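Uncharacterized tRNA/rRNA methyltransferase HI_0380 (PDB 3ILK) probably transfers methyl groups from S-adenosyl-L-methionine to RNA, as a TrmH-family member of the SPOUT methyltransferases. Local coordinates at residues Q47-S52 with I58-R63; S67-V72 with L125-Y130; K101-K106 with L161-K166; A184-Y189 with R211-A216. All coordinates share one frame; numbering follows the deposited sequence.

Contact 1: residues Q47-S52 with I58-R63; sequences QSYALS and IVKNAR
V59 lays its CG1 methyl over one face of the Y49 ring, joining helices 46-50 and 56-61. These two short helices fill the crossover between the neighbouring parallel strands 35-39 and 63-65, a beta-alpha-beta connection whose helical part comes in two pieces. The central interaction is CH-pi: V59 CG1 stands 3.9 Å from the centroid of the Y49 ring, 21° off its normal, shifted toward CE1 and CZ. Apolar contacts flank it. V59 turns CG1 anti to its own nitrogen (chi1 178°), which leaves CG2 to make the aliphatic one, 4.0 Å from S52 CB, while K60 CG borders the edge of the tyrosine ring. Beyond CG the extended lysine chain leads away. V59 also touches A25 of helix 18-31. No hydrogen bond crosses the interface; S48 OG bonds to S18 O and D45 N. Within 47-52, Y49 O is gripped twice, by S52 N and by S52 OG, the latter 2.7 Å from Y49 O, in the carbonyl plane and on a lone pair.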
loop_
_atom_site.group_PDB
_atom_site.type_symbol
_atom_site.label_atom_id
_atom_site.label_comp_id
_atom_site.label_asym_id
_atom_site.label_seq_id
_atom_site.Cartn_x
_atom_site.Cartn_y
_atom_site.Cartn_z
ATOM N N GLN A 47 27.978 4.756 17.874
ATOM C CA GLN A 47 27.250 4.079 16.802
ATOM C C GLN A 47 25.745 3.908 17.060
ATOM O O GLN A 47 24.969 3.944 16.105
ATOM C CB GLN A 47 27.879 2.713 16.470
ATOM C CG GLN A 47 29.282 2.787 15.890
ATOM C CD GLN A 47 29.379 3.847 14.818
ATOM O OE1 GLN A 47 28.674 3.790 13.796
ATOM N NE2 GLN A 47 30.233 4.845 15.054
ATOM N N SER A 48 25.343 3.720 18.326
ATOM C CA SER A 48 23.930 3.651 18.689
ATOM C C SER A 48 23.236 4.969 18.350
ATOM O O SER A 48 22.051 4.993 17.956
ATOM C CB SER A 48 23.762 3.334 20.185
ATOM O OG SER A 48 24.514 2.180 20.542
ATOM N N TYR A 49 23.988 6.054 18.512
ATOM C CA TYR A 49 23.503 7.391 18.218
ATOM C C TYR A 49 23.608 7.743 16.741
ATOM O O TYR A 49 22.633 8.203 16.149
ATOM C CB TYR A 49 24.240 8.420 19.076
ATOM C CG TYR A 49 23.872 8.264 20.526
ATOM C CD1 TYR A 49 22.723 8.865 21.021
ATOM C CD2 TYR A 49 24.645 7.469 21.394
ATOM C CE1 TYR A 49 22.361 8.733 22.355
ATOM C CE2 TYR A 49 24.295 7.323 22.733
ATOM C CZ TYR A 49 23.139 7.962 23.198
ATOM O OH TYR A 49 22.751 7.855 24.509
ATOM N N ALA A 50 24.770 7.482 16.154
ATOM C CA ALA A 50 24.991 7.702 14.727
ATOM C C ALA A 50 23.915 7.067 13.838
ATOM O O ALA A 50 23.363 7.736 12.985
ATOM C CB ALA A 50 26.372 7.212 14.301
ATOM N N LEU A 51 23.650 5.781 14.027
ATOM C CA LEU A 51 22.678 5.074 13.192
ATOM C C LEU A 51 21.200 5.453 13.471
ATOM O O LEU A 51 20.268 5.019 12.741
ATOM C CB LEU A 51 22.927 3.549 13.283
ATOM C CG LEU A 51 23.942 2.980 12.281
ATOM C CD1 LEU A 51 25.284 3.725 12.360
ATOM C CD2 LEU A 51 24.158 1.492 12.476
ATOM N N SER A 52 20.962 6.240 14.529
ATOM C CA SER A 52 19.586 6.637 14.845
ATOM C C SER A 52 19.129 7.735 13.868
ATOM O O SER A 52 17.919 7.961 13.651
ATOM C CB SER A 52 19.459 7.084 16.311
ATOM O OG SER A 52 19.957 8.398 16.446
ATOM N N ILE A 58 15.138 8.899 21.237
ATOM C CA ILE A 58 14.643 7.541 21.561
ATOM C C ILE A 58 15.743 6.714 22.237
ATOM O O ILE A 58 15.492 6.092 23.250
ATOM C CB ILE A 58 13.989 6.861 20.315
ATOM C CG1 ILE A 58 12.751 7.671 19.864
ATOM C CG2 ILE A 58 13.716 5.367 20.578
ATOM C CD1 ILE A 58 12.104 7.266 18.498
ATOM N N VAL A 59 16.972 6.792 21.714
ATOM C CA VAL A 59 18.130 6.115 22.291
ATOM C C VAL A 59 18.493 6.676 23.673
ATOM O O VAL A 59 18.792 5.887 24.597
ATOM C CB VAL A 59 19.351 6.238 21.355
ATOM C CG1 VAL A 59 20.624 5.557 21.961
ATOM C CG2 VAL A 59 19.023 5.702 19.987
ATOM N N LYS A 60 18.422 8.009 23.833
ATOM C CA LYS A 60 18.712 8.658 25.144
ATOM C C LYS A 60 17.745 8.206 26.214
ATOM O O LYS A 60 18.125 7.916 27.368
ATOM C CB LYS A 60 18.616 10.209 25.041
ATOM C CG LYS A 60 19.721 10.908 24.256
ATOM C CD LYS A 60 19.435 12.437 24.252
ATOM C CE LYS A 60 20.436 13.183 23.406
ATOM N NZ LYS A 60 20.154 14.656 23.289
ATOM N N ASN A 61 16.466 8.155 25.839
ATOM C CA ASN A 61 15.424 7.883 26.828
ATOM C C ASN A 61 15.169 6.408 27.068
ATOM O O ASN A 61 14.360 6.047 27.896
ATOM C CB ASN A 61 14.147 8.668 26.463
ATOM C CG ASN A 61 14.312 10.195 26.694
ATOM O OD1 ASN A 61 14.101 10.993 25.802
ATOM N ND2 ASN A 61 14.686 10.577 27.886
ATOM N N ALA A 62 15.862 5.537 26.353
ATOM C CA ALA A 62 15.637 4.109 26.497
ATOM C C ALA A 62 15.943 3.628 27.896
ATOM O O ALA A 62 16.875 4.081 28.536
ATOM C CB ALA A 62 16.436 3.297 25.474
ATOM N N ARG A 63 15.066 2.749 28.390
ATOM C CA ARG A 63 15.358 1.911 29.517
ATOM C C ARG A 63 16.459 0.894 29.203
ATOM O O ARG A 63 16.585 0.416 28.083
ATOM C CB ARG A 63 14.128 1.121 29.909
ATOM C CG ARG A 63 13.157 1.941 30.514
ATOM C CD ARG A 63 12.017 1.091 31.050
ATOM N NE ARG A 63 11.002 2.053 31.445
ATOM C CZ ARG A 63 9.949 1.779 32.185
ATOM N NH1 ARG A 63 9.750 0.537 32.625
ATOM N NH2 ARG A 63 9.121 2.774 32.477
#

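Contact 2: residues S67-V72 with L125-Y130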
loop_
_atom_site.group_PDB
_atom_site.type_symbol
_atom_site.label_atom_id
_atom_site.label_comp_id
_atom_site.label_asym_id
_atom_site.label_seq_id
_atom_site.Cartn_x
_atom_site.Cartn_y
_atom_site.Cartn_z
ATOM N N SER A 67 16.883 -7.937 32.918
ATOM C CA SER A 67 15.996 -9.091 32.939
ATOM C C SER A 67 14.710 -8.816 32.126
ATOM O O SER A 67 14.312 -7.639 31.888
ATOM C CB SER A 67 15.623 -9.442 34.390
ATOM O OG SER A 67 14.449 -8.744 34.831
ATOM N N PHE A 68 14.061 -9.917 31.739
ATOM C CA PHE A 68 12.966 -9.883 30.817
ATOM C C PHE A 68 11.826 -9.359 31.690
ATOM O O PHE A 68 11.081 -8.506 31.271
ATOM C CB PHE A 68 12.716 -11.322 30.274
ATOM C CG PHE A 68 11.456 -11.476 29.489
ATOM C CD1 PHE A 68 10.212 -11.596 30.148
ATOM C CD2 PHE A 68 11.484 -11.491 28.099
ATOM C CE1 PHE A 68 9.059 -11.722 29.446
ATOM C CE2 PHE A 68 10.296 -11.633 27.341
ATOM C CZ PHE A 68 9.063 -11.725 28.034
ATOM N N ASP A 69 11.745 -9.867 32.927
ATOM C CA ASP A 69 10.747 -9.416 33.901
ATOM C C ASP A 69 10.746 -7.906 34.115
ATOM O O ASP A 69 9.684 -7.268 34.069
ATOM C CB ASP A 69 10.921 -10.167 35.243
ATOM C CG ASP A 69 10.365 -11.573 35.175
ATOM O OD1 ASP A 69 9.934 -11.976 34.082
ATOM O OD2 ASP A 69 10.358 -12.285 36.194
ATOM N N GLU A 70 11.919 -7.315 34.298
ATOM C CA GLU A 70 11.984 -5.856 34.413
ATOM C C GLU A 70 11.569 -5.212 33.076
ATOM O O GLU A 70 10.770 -4.247 33.070
ATOM C CB GLU A 70 13.373 -5.385 34.868
ATOM C CG GLU A 70 13.620 -5.699 36.315
ATOM C CD GLU A 70 15.100 -5.711 36.661
ATOM O OE1 GLU A 70 15.471 -5.005 37.612
ATOM O OE2 GLU A 70 15.881 -6.443 36.003
ATOM N N ALA A 71 12.042 -5.795 31.960
ATOM C CA ALA A 71 11.773 -5.218 30.635
ATOM C C ALA A 71 10.283 -5.095 30.349
ATOM O O ALA A 71 9.891 -4.212 29.632
ATOM C CB ALA A 71 12.475 -5.985 29.518
ATOM N N VAL A 72 9.456 -5.965 30.931
ATOM C CA VAL A 72 8.012 -5.937 30.688
ATOM C C VAL A 72 7.203 -5.515 31.893
ATOM O O VAL A 72 5.960 -5.633 31.883
ATOM C CB VAL A 72 7.472 -7.299 30.208
ATOM C CG1 VAL A 72 8.106 -7.742 28.863
ATOM C CG2 VAL A 72 7.627 -8.383 31.314
ATOM N N LEU A 125 9.136 -17.169 26.264
ATOM C CA LEU A 125 7.936 -17.516 25.453
ATOM C C LEU A 125 6.695 -17.713 26.299
ATOM O O LEU A 125 5.601 -17.241 25.931
ATOM C CB LEU A 125 8.181 -18.771 24.597
ATOM C CG LEU A 125 9.349 -18.752 23.558
ATOM C CD1 LEU A 125 9.550 -20.176 22.949
ATOM C CD2 LEU A 125 9.155 -17.730 22.426
ATOM N N LEU A 126 6.832 -18.434 27.419
ATOM C CA LEU A 126 5.675 -18.701 28.293
ATOM C C LEU A 126 5.163 -17.375 28.853
ATOM O O LEU A 126 3.966 -17.205 29.083
ATOM C CB LEU A 126 6.027 -19.690 29.437
ATOM C CG LEU A 126 4.943 -20.008 30.501
ATOM C CD1 LEU A 126 3.709 -20.631 29.884
ATOM C CD2 LEU A 126 5.497 -20.913 31.643
ATOM N N LYS A 127 6.055 -16.407 29.026
ATOM C CA LYS A 127 5.600 -15.126 29.538
ATOM C C LYS A 127 4.959 -14.190 28.497
ATOM O O LYS A 127 4.407 -13.159 28.885
ATOM C CB LYS A 127 6.693 -14.444 30.347
ATOM C CG LYS A 127 7.052 -15.183 31.649
ATOM C CD LYS A 127 8.388 -14.652 32.207
ATOM C CE LYS A 127 8.598 -15.054 33.675
ATOM N NZ LYS A 127 10.026 -14.781 34.034
ATOM N N CYS A 128 4.934 -14.581 27.222
ATOM C CA CYS A 128 4.192 -13.830 26.213
ATOM C C CYS A 128 2.760 -14.330 26.030
ATOM O O CYS A 128 2.547 -15.530 25.959
ATOM C CB CYS A 128 4.856 -13.946 24.888
ATOM S SG CYS A 128 6.540 -13.321 24.982
ATOM N N HIS A 129 1.815 -13.413 25.798
ATOM C CA HIS A 129 0.389 -13.833 25.644
ATOM C C HIS A 129 0.246 -14.294 24.189
ATOM O O HIS A 129 -0.461 -15.249 23.915
ATOM C CB HIS A 129 -0.532 -12.666 25.954
ATOM C CG HIS A 129 -0.414 -12.198 27.374
ATOM N ND1 HIS A 129 -1.174 -12.732 28.405
ATOM C CD2 HIS A 129 0.424 -11.303 27.948
ATOM C CE1 HIS A 129 -0.818 -12.170 29.548
ATOM N NE2 HIS A 129 0.148 -11.302 29.299
ATOM N N TYR A 130 0.998 -13.662 23.273
ATOM C CA TYR A 130 0.898 -14.054 21.869
ATOM C C TYR A 130 2.288 -14.052 21.289
ATOM O O TYR A 130 3.223 -13.438 21.867
ATOM C CB TYR A 130 -0.105 -13.203 20.998
ATOM C CG TYR A 130 -1.541 -13.208 21.522
ATOM C CD1 TYR A 130 -1.959 -12.218 22.408
ATOM C CD2 TYR A 130 -2.472 -14.202 21.137
ATOM C CE1 TYR A 130 -3.252 -12.201 22.917
ATOM C CE2 TYR A 130 -3.788 -14.207 21.649
ATOM C CZ TYR A 130 -4.161 -13.200 22.533
ATOM O OH TYR A 130 -5.427 -13.148 23.043
#
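K127 reaches D69 across the contact with an extended chain and closes a salt bridge, NZ of K127 lying 2.8 Å from OD1 of D69. The ammonium meets that oxygen on its syn side, tilted 22° from the carboxylate plane, and E123 also pairs with the ammonium of K127; a lysine held by two carboxylates should keep its positive charge readily. Nearer the backbone of K127, its CB packs 3.7 Å from F68 CE1, and C128 SG borders the edge of the same ring. S67 is the N-cap of helix 68-71: its OG accepts from the backbone E70 N at 3.0 Å with a nearly straight N-H (168°). Between side chains, S67 OG also donates to E70 OE2. Where helix 122-126 ends, L125 O takes both C128 N and H131 NE2. F68 also rests on V112 of strand 109-113. The C128 and S82 side chains are about 8 Å apart, which places this packing near, though not in contact with, the S-adenosyl-L-methionine site inferred by similarity in the SPOUT fold.

Contact 3: residues K101-K106 with L161-K166; sequences KVVAYK and LVQNNK
Q163 pushes its terminal amide against the side chain of V103, the two coming from opposite directions to meet between helices 145-169 and 95-104. The glutamine reaches across toward the valine: its CG lies anti to the backbone N (chi1 -176°) and the chain stays extended beyond it, which brings Q163 CD to 4.0 Å from V103 CG1. The nearest CA atoms of the two segments, those of V103 and Q163, are 8.0 Å apart. The amide end lies close to the V103 carbonyl as well as to the valine methyls. Burial is modest, about 106 Å² over both sides, and falls almost wholly on this one pair. V103 stands in the last turn of its helix, where Y105 N bonds back to V102 O at 2.9 Å. Beyond that turn, Y105 OH bonds to S76 OG. Within 161-166, L161 points away from 101-106 and packs on P135 of the second subunit. The long helix 145-169 therefore has its own domain on one flank and the partner subunit on another, an arrangement in keeping with SPOUT methyltransferases, in which the helix following the cofactor-binding knot commonly takes part in the dimer.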
loop_
_atom_site.group_PDB
_atom_site.type_symbol
_atom_site.label_atom_id
_atom_site.label_comp_id
_atom_site.label_asym_id
_atom_site.label_seq_id
_atom_site.Cartn_x
_atom_site.Cartn_y
_atom_site.Cartn_z
ATOM N N LYS A 101 -4.932 -6.047 17.658
ATOM C CA LYS A 101 -5.033 -6.288 19.096
ATOM C C LYS A 101 -4.344 -5.216 19.916
ATOM O O LYS A 101 -4.857 -4.834 20.931
ATOM C CB LYS A 101 -4.370 -7.601 19.487
ATOM C CG LYS A 101 -5.194 -8.856 19.387
ATOM C CD LYS A 101 -4.298 -9.962 20.005
ATOM C CE LYS A 101 -4.421 -11.262 19.274
ATOM N NZ LYS A 101 -5.713 -11.947 19.662
ATOM N N VAL A 102 -3.103 -4.839 19.565
ATOM C CA VAL A 102 -2.393 -3.827 20.334
ATOM C C VAL A 102 -3.241 -2.527 20.407
ATOM O O VAL A 102 -3.505 -1.987 21.506
ATOM C CB VAL A 102 -0.975 -3.636 19.749
ATOM C CG1 VAL A 102 -0.181 -2.597 20.524
ATOM C CG2 VAL A 102 -0.207 -5.012 19.871
ATOM N N VAL A 103 -3.753 -2.110 19.253
ATOM C CA VAL A 103 -4.454 -0.869 19.132
ATOM C C VAL A 103 -5.767 -0.876 19.927
ATOM O O VAL A 103 -6.203 0.171 20.392
ATOM C CB VAL A 103 -4.753 -0.549 17.629
ATOM C CG1 VAL A 103 -6.242 -0.812 17.276
ATOM C CG2 VAL A 103 -4.399 0.863 17.351
ATOM N N ALA A 104 -6.404 -2.034 20.093
ATOM C CA ALA A 104 -7.631 -2.078 20.922
ATOM C C ALA A 104 -7.288 -2.402 22.422
ATOM O O ALA A 104 -8.180 -2.465 23.272
ATOM C CB ALA A 104 -8.540 -3.117 20.368
ATOM N N TYR A 105 -6.008 -2.628 22.761
ATOM C CA TYR A 105 -5.667 -3.057 24.145
ATOM C C TYR A 105 -5.731 -1.908 25.169
ATOM O O TYR A 105 -4.993 -0.924 25.075
ATOM C CB TYR A 105 -4.284 -3.774 24.274
ATOM C CG TYR A 105 -4.192 -4.398 25.667
ATOM C CD1 TYR A 105 -5.050 -5.448 26.020
ATOM C CD2 TYR A 105 -3.327 -3.884 26.661
ATOM C CE1 TYR A 105 -5.009 -6.010 27.257
ATOM C CE2 TYR A 105 -3.325 -4.448 27.976
ATOM C CZ TYR A 105 -4.120 -5.514 28.227
ATOM O OH TYR A 105 -4.155 -6.086 29.458
ATOM N N LYS A 106 -6.678 -1.982 26.113
ATOM C CA LYS A 106 -6.766 -0.959 27.163
ATOM C C LYS A 106 -5.742 -1.140 28.300
ATOM O O LYS A 106 -6.138 -1.387 29.457
ATOM C CB LYS A 106 -8.201 -0.884 27.702
ATOM C CG LYS A 106 -9.226 -0.596 26.623
ATOM C CD LYS A 106 -10.665 -0.476 27.303
ATOM C CE LYS A 106 -11.636 -1.115 26.349
ATOM N NZ LYS A 106 -11.866 -0.411 25.061
ATOM N N LEU A 161 -4.069 4.338 12.340
ATOM C CA LEU A 161 -4.667 5.252 11.368
ATOM C C LEU A 161 -6.038 4.778 10.920
ATOM O O LEU A 161 -6.953 5.575 10.803
ATOM C CB LEU A 161 -3.739 5.476 10.160
ATOM C CG LEU A 161 -2.332 6.056 10.469
ATOM C CD1 LEU A 161 -1.381 6.039 9.283
ATOM C CD2 LEU A 161 -2.404 7.464 11.037
ATOM N N VAL A 162 -6.167 3.475 10.680
ATOM C CA VAL A 162 -7.423 2.878 10.229
ATOM C C VAL A 162 -8.464 3.001 11.353
ATOM O O VAL A 162 -9.615 3.295 11.104
ATOM C CB VAL A 162 -7.208 1.401 9.791
ATOM C CG1 VAL A 162 -8.528 0.720 9.468
ATOM C CG2 VAL A 162 -6.287 1.328 8.581
ATOM N N GLN A 163 -8.035 2.807 12.596
ATOM C CA GLN A 163 -8.918 2.993 13.746
ATOM C C GLN A 163 -9.371 4.443 13.924
ATOM O O GLN A 163 -10.515 4.689 14.291
ATOM C CB GLN A 163 -8.244 2.492 15.019
ATOM C CG GLN A 163 -9.114 2.546 16.258
ATOM C CD GLN A 163 -8.273 2.599 17.510
ATOM O OE1 GLN A 163 -8.247 1.646 18.302
ATOM N NE2 GLN A 163 -7.535 3.700 17.678
ATOM N N ASN A 164 -8.469 5.392 13.685
ATOM C CA ASN A 164 -8.815 6.815 13.765
ATOM C C ASN A 164 -9.628 7.307 12.572
ATOM O O ASN A 164 -10.422 8.230 12.712
ATOM C CB ASN A 164 -7.569 7.675 13.953
ATOM C CG ASN A 164 -7.008 7.588 15.360
ATOM O OD1 ASN A 164 -6.750 6.492 15.888
ATOM N ND2 ASN A 164 -6.802 8.747 15.981
ATOM N N ASN A 165 -9.433 6.692 11.408
ATOM C CA ASN A 165 -10.286 6.950 10.238
ATOM C C ASN A 165 -11.700 6.454 10.462
ATOM O O ASN A 165 -12.662 7.035 9.957
ATOM C CB ASN A 165 -9.728 6.270 8.986
ATOM C CG ASN A 165 -8.431 6.897 8.505
ATOM O OD1 ASN A 165 -8.063 7.998 8.928
ATOM N ND2 ASN A 165 -7.719 6.188 7.623
ATOM N N LYS A 166 -11.816 5.351 11.194
ATOM C CA LYS A 166 -13.115 4.790 11.569
ATOM C C LYS A 166 -13.900 5.724 12.505
ATOM O O LYS A 166 -15.092 5.983 12.281
ATOM C CB LYS A 166 -12.937 3.419 12.229
ATOM C CG LYS A 166 -12.989 2.224 11.299
ATOM C CD LYS A 166 -13.606 1.053 12.036
ATOM C CE LYS A 166 -13.543 -0.224 11.228
ATOM N NZ LYS A 166 -14.726 -1.097 11.519
#

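Contact 4: residues A184-Y189 with R211-A216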
loop_
_atom_site.group_PDB
_atom_site.type_symbol
_atom_site.label_atom_id
_atom_site.label_comp_id
_atom_site.label_asym_id
_atom_site.label_seq_id
_atom_site.Cartn_x
_atom_site.Cartn_y
_atom_site.Cartn_z
ATOM N N ALA A 184 -36.528 5.885 -9.624
ATOM C CA ALA A 184 -37.500 5.463 -10.587
ATOM C C ALA A 184 -37.578 6.515 -11.671
ATOM O O ALA A 184 -37.555 6.177 -12.850
ATOM C CB ALA A 184 -38.908 5.259 -9.899
ATOM N N TYR A 185 -37.636 7.787 -11.284
ATOM C CA TYR A 185 -37.701 8.849 -12.269
ATOM C C TYR A 185 -36.518 8.702 -13.216
ATOM O O TYR A 185 -36.668 8.844 -14.433
ATOM C CB TYR A 185 -37.652 10.228 -11.611
ATOM C CG TYR A 185 -37.753 11.347 -12.624
ATOM C CD1 TYR A 185 -38.971 11.995 -12.813
ATOM C CD2 TYR A 185 -36.626 11.748 -13.422
ATOM C CE1 TYR A 185 -39.118 12.993 -13.723
ATOM C CE2 TYR A 185 -36.764 12.759 -14.352
ATOM C CZ TYR A 185 -38.032 13.377 -14.487
ATOM O OH TYR A 185 -38.276 14.403 -15.357
ATOM N N PHE A 186 -35.355 8.406 -12.641
ATOM C CA PHE A 186 -34.063 8.256 -13.397
ATOM C C PHE A 186 -34.126 7.118 -14.413
ATOM O O PHE A 186 -33.448 7.153 -15.452
ATOM C CB PHE A 186 -32.921 7.936 -12.418
ATOM C CG PHE A 186 -31.601 7.475 -13.099
ATOM C CD1 PHE A 186 -30.969 8.282 -13.993
ATOM C CD2 PHE A 186 -31.035 6.221 -12.818
ATOM C CE1 PHE A 186 -29.761 7.881 -14.605
ATOM C CE2 PHE A 186 -29.878 5.802 -13.435
ATOM C CZ PHE A 186 -29.220 6.633 -14.309
ATOM N N PHE A 187 -34.888 6.070 -14.098
ATOM C CA PHE A 187 -34.967 4.927 -15.008
ATOM C C PHE A 187 -35.861 5.285 -16.183
ATOM O O PHE A 187 -35.451 5.116 -17.317
ATOM C CB PHE A 187 -35.431 3.636 -14.313
ATOM C CG PHE A 187 -34.481 3.123 -13.265
ATOM C CD1 PHE A 187 -33.114 2.956 -13.553
ATOM C CD2 PHE A 187 -34.956 2.760 -12.010
ATOM C CE1 PHE A 187 -32.237 2.467 -12.583
ATOM C CE2 PHE A 187 -34.099 2.278 -11.034
ATOM C CZ PHE A 187 -32.740 2.141 -11.310
ATOM N N ASP A 188 -37.058 5.820 -15.924
ATOM C CA ASP A 188 -37.906 6.327 -17.013
ATOM C C ASP A 188 -37.206 7.352 -17.910
ATOM O O ASP A 188 -37.385 7.337 -19.126
ATOM C CB ASP A 188 -39.224 6.872 -16.452
ATOM C CG ASP A 188 -39.960 5.827 -15.659
ATOM O OD1 ASP A 188 -41.118 6.052 -15.182
ATOM O OD2 ASP A 188 -39.358 4.733 -15.542
ATOM N N TYR A 189 -36.381 8.203 -17.308
ATOM C CA TYR A 189 -35.618 9.211 -18.027
ATOM C C TYR A 189 -34.539 8.566 -18.936
ATOM O O TYR A 189 -34.457 8.903 -20.108
ATOM C CB TYR A 189 -35.023 10.217 -17.023
ATOM C CG TYR A 189 -34.413 11.516 -17.592
ATOM C CD1 TYR A 189 -34.679 11.950 -18.900
ATOM C CD2 TYR A 189 -33.630 12.339 -16.772
ATOM C CE1 TYR A 189 -34.181 13.148 -19.372
ATOM C CE2 TYR A 189 -33.075 13.545 -17.245
ATOM C CZ TYR A 189 -33.360 13.943 -18.546
ATOM O OH TYR A 189 -32.847 15.132 -19.024
ATOM N N ARG A 211 -30.964 -3.670 -12.371
ATOM C CA ARG A 211 -30.179 -4.636 -11.628
ATOM C C ARG A 211 -28.803 -4.042 -11.262
ATOM O O ARG A 211 -28.383 -4.068 -10.104
ATOM C CB ARG A 211 -30.043 -5.906 -12.458
ATOM C CG ARG A 211 -29.461 -7.082 -11.723
ATOM C CD ARG A 211 -29.047 -8.142 -12.723
ATOM N NE ARG A 211 -28.201 -9.166 -12.125
ATOM C CZ ARG A 211 -26.893 -9.284 -12.335
ATOM N NH1 ARG A 211 -26.253 -8.441 -13.139
ATOM N NH2 ARG A 211 -26.219 -10.256 -11.741
ATOM N N LEU A 212 -28.129 -3.484 -12.259
ATOM C CA LEU A 212 -26.827 -2.841 -12.076
ATOM C C LEU A 212 -26.871 -1.722 -11.028
ATOM O O LEU A 212 -26.051 -1.701 -10.097
ATOM C CB LEU A 212 -26.359 -2.260 -13.407
ATOM C CG LEU A 212 -25.233 -1.224 -13.334
ATOM C CD1 LEU A 212 -23.975 -1.897 -12.828
ATOM C CD2 LEU A 212 -25.046 -0.581 -14.685
ATOM N N TYR A 213 -27.829 -0.809 -11.190
ATOM C CA TYR A 213 -27.888 0.394 -10.366
ATOM C C TYR A 213 -28.386 0.132 -8.946
ATOM O O TYR A 213 -27.855 0.720 -8.001
ATOM C CB TYR A 213 -28.630 1.539 -11.076
ATOM C CG TYR A 213 -27.782 2.142 -12.178
ATOM C CD1 TYR A 213 -26.499 2.619 -11.897
ATOM C CD2 TYR A 213 -28.239 2.222 -13.502
ATOM C CE1 TYR A 213 -25.710 3.168 -12.878
ATOM C CE2 TYR A 213 -27.411 2.776 -14.522
ATOM C CZ TYR A 213 -26.154 3.245 -14.188
ATOM O OH TYR A 213 -25.297 3.787 -15.151
ATOM N N TYR A 214 -29.354 -0.777 -8.808
ATOM C CA TYR A 214 -29.778 -1.290 -7.493
ATOM C C TYR A 214 -28.629 -2.018 -6.774
ATOM O O TYR A 214 -28.413 -1.820 -5.577
ATOM C CB TYR A 214 -31.006 -2.225 -7.595
ATOM C CG TYR A 214 -32.318 -1.514 -7.914
ATOM C CD1 TYR A 214 -32.673 -0.330 -7.257
ATOM C CD2 TYR A 214 -33.214 -2.029 -8.851
ATOM C CE1 TYR A 214 -33.850 0.336 -7.545
ATOM C CE2 TYR A 214 -34.425 -1.364 -9.138
ATOM C CZ TYR A 214 -34.728 -0.186 -8.482
ATOM O OH TYR A 214 -35.910 0.491 -8.739
ATOM N N ARG A 215 -27.898 -2.856 -7.498
ATOM C CA ARG A 215 -26.712 -3.500 -6.933
ATOM C C ARG A 215 -25.700 -2.439 -6.455
ATOM O O ARG A 215 -25.122 -2.551 -5.377
ATOM C CB ARG A 215 -26.090 -4.439 -7.961
ATOM C CG ARG A 215 -25.295 -5.588 -7.374
ATOM C CD ARG A 215 -24.843 -6.545 -8.457
ATOM N NE ARG A 215 -23.695 -6.027 -9.206
ATOM C CZ ARG A 215 -23.712 -5.703 -10.498
ATOM N NH1 ARG A 215 -24.819 -5.845 -11.218
ATOM N NH2 ARG A 215 -22.610 -5.244 -11.077
ATOM N N ALA A 216 -25.509 -1.405 -7.266
ATOM C CA ALA A 216 -24.631 -0.277 -6.920
ATOM C C ALA A 216 -25.026 0.420 -5.608
ATOM O O ALA A 216 -24.152 0.745 -4.786
ATOM C CB ALA A 216 -24.597 0.735 -8.064
#
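F187 projects into the hollow formed by Y213 and Y214, while its neighbour F186 meets the ring of Y213. The helix segments run antiparallel at 152°, and their axes come no closer than 12.0 Å, a wide gap that the four aromatic rings bridge. F187 enters edge first: CE1 lies 4.0 Å from Y213 CB, and the CE2 side is directed at the face of Y214, giving an edge-to-face pair with ring centroids 5.4 Å apart and planes at 70°. F186 repeats the motif against Y213, with F186 CE2 3.9 Å from Y213 CD2. With CG anti to its backbone N (chi1 168°), F186 meets the face of Y213, whereas F187 lies between the base of Y213 and the face of Y214. Y213 is clasped on both faces, by F186 CE2 on one and by L212 CD2 on the other. L223, L226 and L230 of helix 220-240 cover F186 further. No hydrogen bond joins the segments; Y213 OH bonds to Y213 OH of the second subunit. Cohesion here thus rests on shape and on ring edges, whose hydrogens are weakly positive, set against electron-rich faces, while R211 and R215 form salt bridges with E219 and E222 of the second subunit.

Overall arrangement
From the N terminus, contact 1 closes first, a short loop folding 47-52 against 58-63 within the crossover leading to the edge strand 63-65. The chain continues almost at once into 67-72, where contact 2 opens. Before that loop closes at 125-130, residues 101-106 have already begun contact 3, which ends at 161-166; the two loops therefore cross, and they touch through a cation-pi pair between Y130 and K101. Contact 2 links helix 68-71 with the end of helix 122-126, and contact 3 links helix 95-104 with helix 145-169. Contact 4 follows in series, pairing helices 180-197 and 204-216 in the C-terminal helical part, its centre about 61 Å from that of contact 1.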